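Local coordinates for metallophosphoesterase (Clostridium thermocellum, PDB 4J6O), which probably removes phosphate as the manganese-dependent 2',3'-phosphatase domain of the bacterial Pnkp-Hen1 RNA repair system, at residues Val152-Gly164 against Gly168-Thr180. Residues are numbered along the deposited sequence; the frame is centred on the assembly and turned at random.
Sequences VVAHAGMKEEFQG and GKVREFALYGETT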
loop_
_atom_site.group_PDB
_atom_site.type_symbol
_atom_site.label_atom_id
_atom_site.label_comp_id
_atom_site.label_asym_id
_atom_site.label_seq_id
_atom_site.Cartn_x
_atom_site.Cartn_y
_atom_site.Cartn_z
ATOM N N VAL A 152 6.273 12.512 0.072
ATOM C CA VAL A 152 6.912 11.167 0.162
ATOM C C VAL A 152 5.788 10.180 0.417
ATOM O O VAL A 152 4.936 10.418 1.271
ATOM C CB VAL A 152 7.920 11.160 1.302
ATOM C CG1 VAL A 152 8.435 9.733 1.580
ATOM C CG2 VAL A 152 9.160 12.081 0.957
ATOM N N VAL A 153 5.824 9.044 -0.268
ATOM C CA VAL A 153 4.881 7.949 0.024
ATOM C C VAL A 153 5.699 6.723 0.374
ATOM O O VAL A 153 6.719 6.426 -0.254
ATOM C CB VAL A 153 3.884 7.634 -1.122
ATOM C CG1 VAL A 153 2.854 8.810 -1.300
ATOM C CG2 VAL A 153 4.572 7.266 -2.447
ATOM N N ALA A 154 5.226 6.005 1.394
ATOM C CA ALA A 154 5.867 4.779 1.887
ATOM C C ALA A 154 4.844 4.028 2.678
ATOM O O ALA A 154 3.891 4.650 3.202
ATOM C CB ALA A 154 7.073 5.104 2.801
ATOM N N HIS A 155 4.987 2.708 2.769
ATOM C CA HIS A 155 3.956 1.952 3.512
ATOM C C HIS A 155 3.954 2.292 4.997
ATOM O O HIS A 155 2.910 2.722 5.528
ATOM C CB HIS A 155 4.154 0.450 3.313
ATOM C CG HIS A 155 3.178 -0.358 4.062
ATOM N ND1 HIS A 155 1.851 -0.441 3.678
ATOM C CD2 HIS A 155 3.299 -1.077 5.193
ATOM C CE1 HIS A 155 1.199 -1.194 4.548
ATOM N NE2 HIS A 155 2.057 -1.605 5.474
ATOM N N ALA A 156 5.072 2.079 5.678
ATOM C CA ALA A 156 5.117 2.329 7.121
ATOM C C ALA A 156 5.533 3.731 7.470
ATOM O O ALA A 156 5.635 4.071 8.647
ATOM C CB ALA A 156 6.033 1.286 7.829
ATOM N N GLY A 157 5.763 4.580 6.480
ATOM C CA GLY A 157 6.310 5.918 6.719
ATOM C C GLY A 157 7.784 6.020 6.332
ATOM O O GLY A 157 8.379 5.050 5.879
ATOM N N MET A 158 8.326 7.215 6.434
ATOM C CA MET A 158 9.738 7.415 6.135
ATOM C C MET A 158 10.214 8.653 6.911
ATOM O O MET A 158 9.879 9.799 6.566
ATOM C CB MET A 158 9.973 7.553 4.625
ATOM C CG MET A 158 11.471 7.442 4.225
ATOM S SD MET A 158 12.204 5.930 4.794
ATOM C CE MET A 158 11.307 4.698 3.826
ATOM N N LYS A 159 11.000 8.424 7.965
ATOM C CA LYS A 159 11.530 9.549 8.720
ATOM C C LYS A 159 12.510 10.369 7.863
ATOM O O LYS A 159 13.038 9.859 6.871
ATOM C CB LYS A 159 12.184 9.065 10.016
ATOM C CG LYS A 159 13.307 8.121 9.822
ATOM C CD LYS A 159 13.977 7.925 11.221
ATOM C CE LYS A 159 14.927 6.771 11.288
ATOM N NZ LYS A 159 15.584 6.709 12.645
ATOM N N GLU A 160 12.687 11.652 8.212
ATOM C CA GLU A 160 13.415 12.605 7.368
ATOM C C GLU A 160 14.785 12.143 6.885
ATOM O O GLU A 160 15.098 12.251 5.697
ATOM C CB GLU A 160 13.558 13.940 8.089
ATOM C CG GLU A 160 14.296 14.974 7.260
ATOM C CD GLU A 160 14.247 16.350 7.866
ATOM O OE1 GLU A 160 13.692 16.508 8.983
ATOM O OE2 GLU A 160 14.753 17.281 7.210
ATOM N N GLU A 161 15.586 11.626 7.823
ATOM C CA GLU A 161 16.963 11.205 7.581
ATOM C C GLU A 161 17.080 10.163 6.465
ATOM O O GLU A 161 18.118 10.051 5.832
ATOM C CB GLU A 161 17.564 10.652 8.900
ATOM C CG GLU A 161 18.966 10.053 8.818
ATOM C CD GLU A 161 19.355 9.224 10.066
ATOM O OE1 GLU A 161 18.551 9.136 11.027
ATOM O OE2 GLU A 161 20.482 8.656 10.078
ATOM N N PHE A 162 16.009 9.398 6.225
ATOM C CA PHE A 162 16.094 8.239 5.347
ATOM C C PHE A 162 15.467 8.575 3.973
ATOM O O PHE A 162 15.591 7.828 3.014
ATOM C CB PHE A 162 15.252 7.095 5.927
ATOM C CG PHE A 162 15.879 6.350 7.065
ATOM C CD1 PHE A 162 17.105 6.713 7.624
ATOM C CD2 PHE A 162 15.236 5.247 7.560
ATOM C CE1 PHE A 162 17.629 5.983 8.671
ATOM C CE2 PHE A 162 15.755 4.505 8.607
ATOM C CZ PHE A 162 16.966 4.862 9.160
ATOM N N GLN A 163 14.745 9.679 3.903
ATOM C CA GLN A 163 14.088 10.023 2.648
ATOM C C GLN A 163 15.074 10.199 1.517
ATOM O O GLN A 163 16.081 10.902 1.631
ATOM C CB GLN A 163 13.204 11.251 2.785
ATOM C CG GLN A 163 11.997 11.018 3.706
ATOM C CD GLN A 163 11.275 12.306 3.999
ATOM O OE1 GLN A 163 11.621 13.337 3.457
ATOM N NE2 GLN A 163 10.299 12.264 4.898
ATOM N N GLY A 164 14.804 9.490 0.436
ATOM C CA GLY A 164 15.662 9.572 -0.718
ATOM C C GLY A 164 16.841 8.631 -0.665
ATOM O O GLY A 164 17.609 8.568 -1.610
ATOM N N GLY A 168 19.544 -0.721 2.482
ATOM C CA GLY A 168 18.673 -1.816 2.943
ATOM C C GLY A 168 17.850 -1.462 4.187
ATOM O O GLY A 168 16.667 -1.818 4.323
ATOM N N LYS A 169 18.496 -0.741 5.096
ATOM C CA LYS A 169 17.851 -0.214 6.298
ATOM C C LYS A 169 16.700 0.707 5.979
ATOM O O LYS A 169 15.702 0.684 6.684
ATOM C CB LYS A 169 18.881 0.535 7.146
ATOM C CG LYS A 169 18.387 0.894 8.546
ATOM C CD LYS A 169 19.570 1.365 9.417
ATOM C CE LYS A 169 19.274 1.348 10.937
ATOM N NZ LYS A 169 20.529 1.603 11.720
ATOM N N VAL A 170 16.795 1.502 4.912
ATOM C CA VAL A 170 15.674 2.361 4.531
ATOM C C VAL A 170 14.518 1.546 3.979
ATOM O O VAL A 170 13.333 1.856 4.265
ATOM C CB VAL A 170 16.121 3.438 3.521
ATOM C CG1 VAL A 170 14.927 4.318 3.115
ATOM C CG2 VAL A 170 17.213 4.292 4.138
ATOM N N ARG A 171 14.815 0.474 3.250
ATOM C CA ARG A 171 13.741 -0.350 2.749
ATOM C C ARG A 171 13.045 -1.080 3.920
ATOM O O ARG A 171 11.811 -1.165 3.974
ATOM C CB ARG A 171 14.242 -1.328 1.692
ATOM C CG ARG A 171 13.189 -2.315 1.315
ATOM C CD ARG A 171 13.704 -3.391 0.377
ATOM N NE ARG A 171 12.614 -3.901 -0.465
ATOM C CZ ARG A 171 12.090 -5.121 -0.391
ATOM N NH1 ARG A 171 12.548 -6.030 0.493
ATOM N NH2 ARG A 171 11.102 -5.431 -1.228
ATOM N N GLU A 172 13.817 -1.519 4.910
ATOM C CA GLU A 172 13.164 -2.142 6.055
ATOM C C GLU A 172 12.239 -1.169 6.795
ATOM O O GLU A 172 11.145 -1.551 7.283
ATOM C CB GLU A 172 14.232 -2.703 7.029
ATOM C CG GLU A 172 15.107 -3.711 6.387
ATOM C CD GLU A 172 16.190 -4.238 7.357
ATOM O OE1 GLU A 172 16.082 -3.983 8.584
ATOM O OE2 GLU A 172 17.143 -4.895 6.884
ATOM N N PHE A 173 12.672 0.093 6.895
ATOM C CA PHE A 173 11.820 1.119 7.515
ATOM C C PHE A 173 10.492 1.267 6.747
ATOM O O PHE A 173 9.426 1.268 7.356
ATOM C CB PHE A 173 12.542 2.468 7.600
ATOM C CG PHE A 173 11.845 3.458 8.496
ATOM C CD1 PHE A 173 10.731 4.169 8.044
ATOM C CD2 PHE A 173 12.239 3.641 9.806
ATOM C CE1 PHE A 173 10.069 5.038 8.878
ATOM C CE2 PHE A 173 11.555 4.501 10.654
ATOM C CZ PHE A 173 10.479 5.229 10.186
ATOM N N ALA A 174 10.601 1.279 5.428
ATOM C CA ALA A 174 9.379 1.425 4.607
ATOM C C ALA A 174 8.382 0.301 4.861
ATOM O O ALA A 174 7.165 0.455 4.775
ATOM C CB ALA A 174 9.748 1.454 3.114
ATOM N N LEU A 175 8.900 -0.889 5.104
ATOM C CA LEU A 175 8.045 -2.034 5.243
ATOM C C LEU A 175 7.457 -2.202 6.636
ATOM O O LEU A 175 6.311 -2.618 6.782
ATOM C CB LEU A 175 8.818 -3.308 4.890
ATOM C CG LEU A 175 9.302 -3.448 3.448
ATOM C CD1 LEU A 175 10.170 -4.678 3.278
ATOM C CD2 LEU A 175 8.099 -3.579 2.513
ATOM N N TYR A 176 8.266 -1.921 7.663
ATOM C CA TYR A 176 8.058 -2.325 9.066
ATOM C C TYR A 176 8.179 -1.144 10.059
ATOM O O TYR A 176 7.895 -1.317 11.241
ATOM C CB TYR A 176 9.148 -3.384 9.492
ATOM C CG TYR A 176 9.303 -4.586 8.574
ATOM C CD1 TYR A 176 8.254 -5.494 8.394
ATOM C CD2 TYR A 176 10.472 -4.810 7.880
ATOM C CE1 TYR A 176 8.387 -6.596 7.532
ATOM C CE2 TYR A 176 10.614 -5.886 7.019
ATOM C CZ TYR A 176 9.575 -6.778 6.844
ATOM O OH TYR A 176 9.768 -7.845 5.971
ATOM N N GLY A 177 8.755 -0.028 9.625
ATOM C CA GLY A 177 9.152 1.023 10.540
ATOM C C GLY A 177 10.337 0.525 11.369
ATOM O O GLY A 177 11.051 -0.401 10.951
ATOM N N GLU A 178 10.517 1.131 12.540
ATOM C CA GLU A 178 11.557 0.656 13.476
ATOM C C GLU A 178 11.095 0.581 14.912
ATOM O O GLU A 178 10.012 1.047 15.292
ATOM C CB GLU A 178 12.846 1.479 13.366
ATOM C CG GLU A 178 12.758 2.864 13.947
ATOM C CD GLU A 178 13.924 3.761 13.524
ATOM O OE1 GLU A 178 14.018 4.892 14.044
ATOM O OE2 GLU A 178 14.756 3.310 12.696
ATOM N N THR A 179 11.924 -0.061 15.727
ATOM C CA THR A 179 11.580 -0.206 17.129
ATOM C C THR A 179 12.501 0.673 17.930
ATOM O O THR A 179 13.517 1.139 17.428
ATOM C CB THR A 179 11.651 -1.663 17.590
ATOM O OG1 THR A 179 12.883 -2.233 17.133
ATOM C CG2 THR A 179 10.471 -2.469 17.016
ATOM N N THR A 180 12.125 0.917 19.175
ATOM C CA THR A 180 12.748 1.956 19.969
ATOM C C THR A 180 14.007 1.458 20.650
ATOM O O THR A 180 14.775 2.284 21.155
ATOM C CB THR A 180 11.831 2.447 21.112
ATOM O OG1 THR A 180 11.703 1.409 22.087
ATOM C CG2 THR A 180 10.424 2.827 20.620
#
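A156 N donates to A174 O of helix 168-176 at 2.8 Å, with an N-H...O angle of 154°. This is the one backbone hydrogen bond between the segments. A156 CB lies against the same helix end, 3.4 Å from F173 O. That carbonyl is already taken by G177 N, at the point where the chain leaves the helix with positive phi. G157 O is less well served: it is buried at the edge of the F173 ring, 3.3 Å from F173 CD1, and has no polar partner.

The aromatic core is built on F173. The edge of F162 points toward its face in an offset edge-to-face pair, with ring planes at 87°. The M158 chain folds back beyond CG (chi2 56°), which sets SD obliquely beside the F173 ring as a Met-aromatic contact and brings M158 CE to 3.7 Å from A174 CB. V170 CG2 makes an off-centre CH-pi contact with F162.

At the outer side, the extended chain of K159 passes CG over a face of F173. K159 NZ forms a salt bridge to the syn side of E178 OE1 at 2.8 Å.

Within 152-164, Q163 NE2 donates to M158 O at 3.0 Å.

H155 ND1 bonds to L63 O, and NE2 to a bound citrate. The H155 side chain also touches D19 and D65, both manganese ligands. The loop after strand 151-154 thus carries a histidine to the metal site, as in calcineurin-like phosphoesterases.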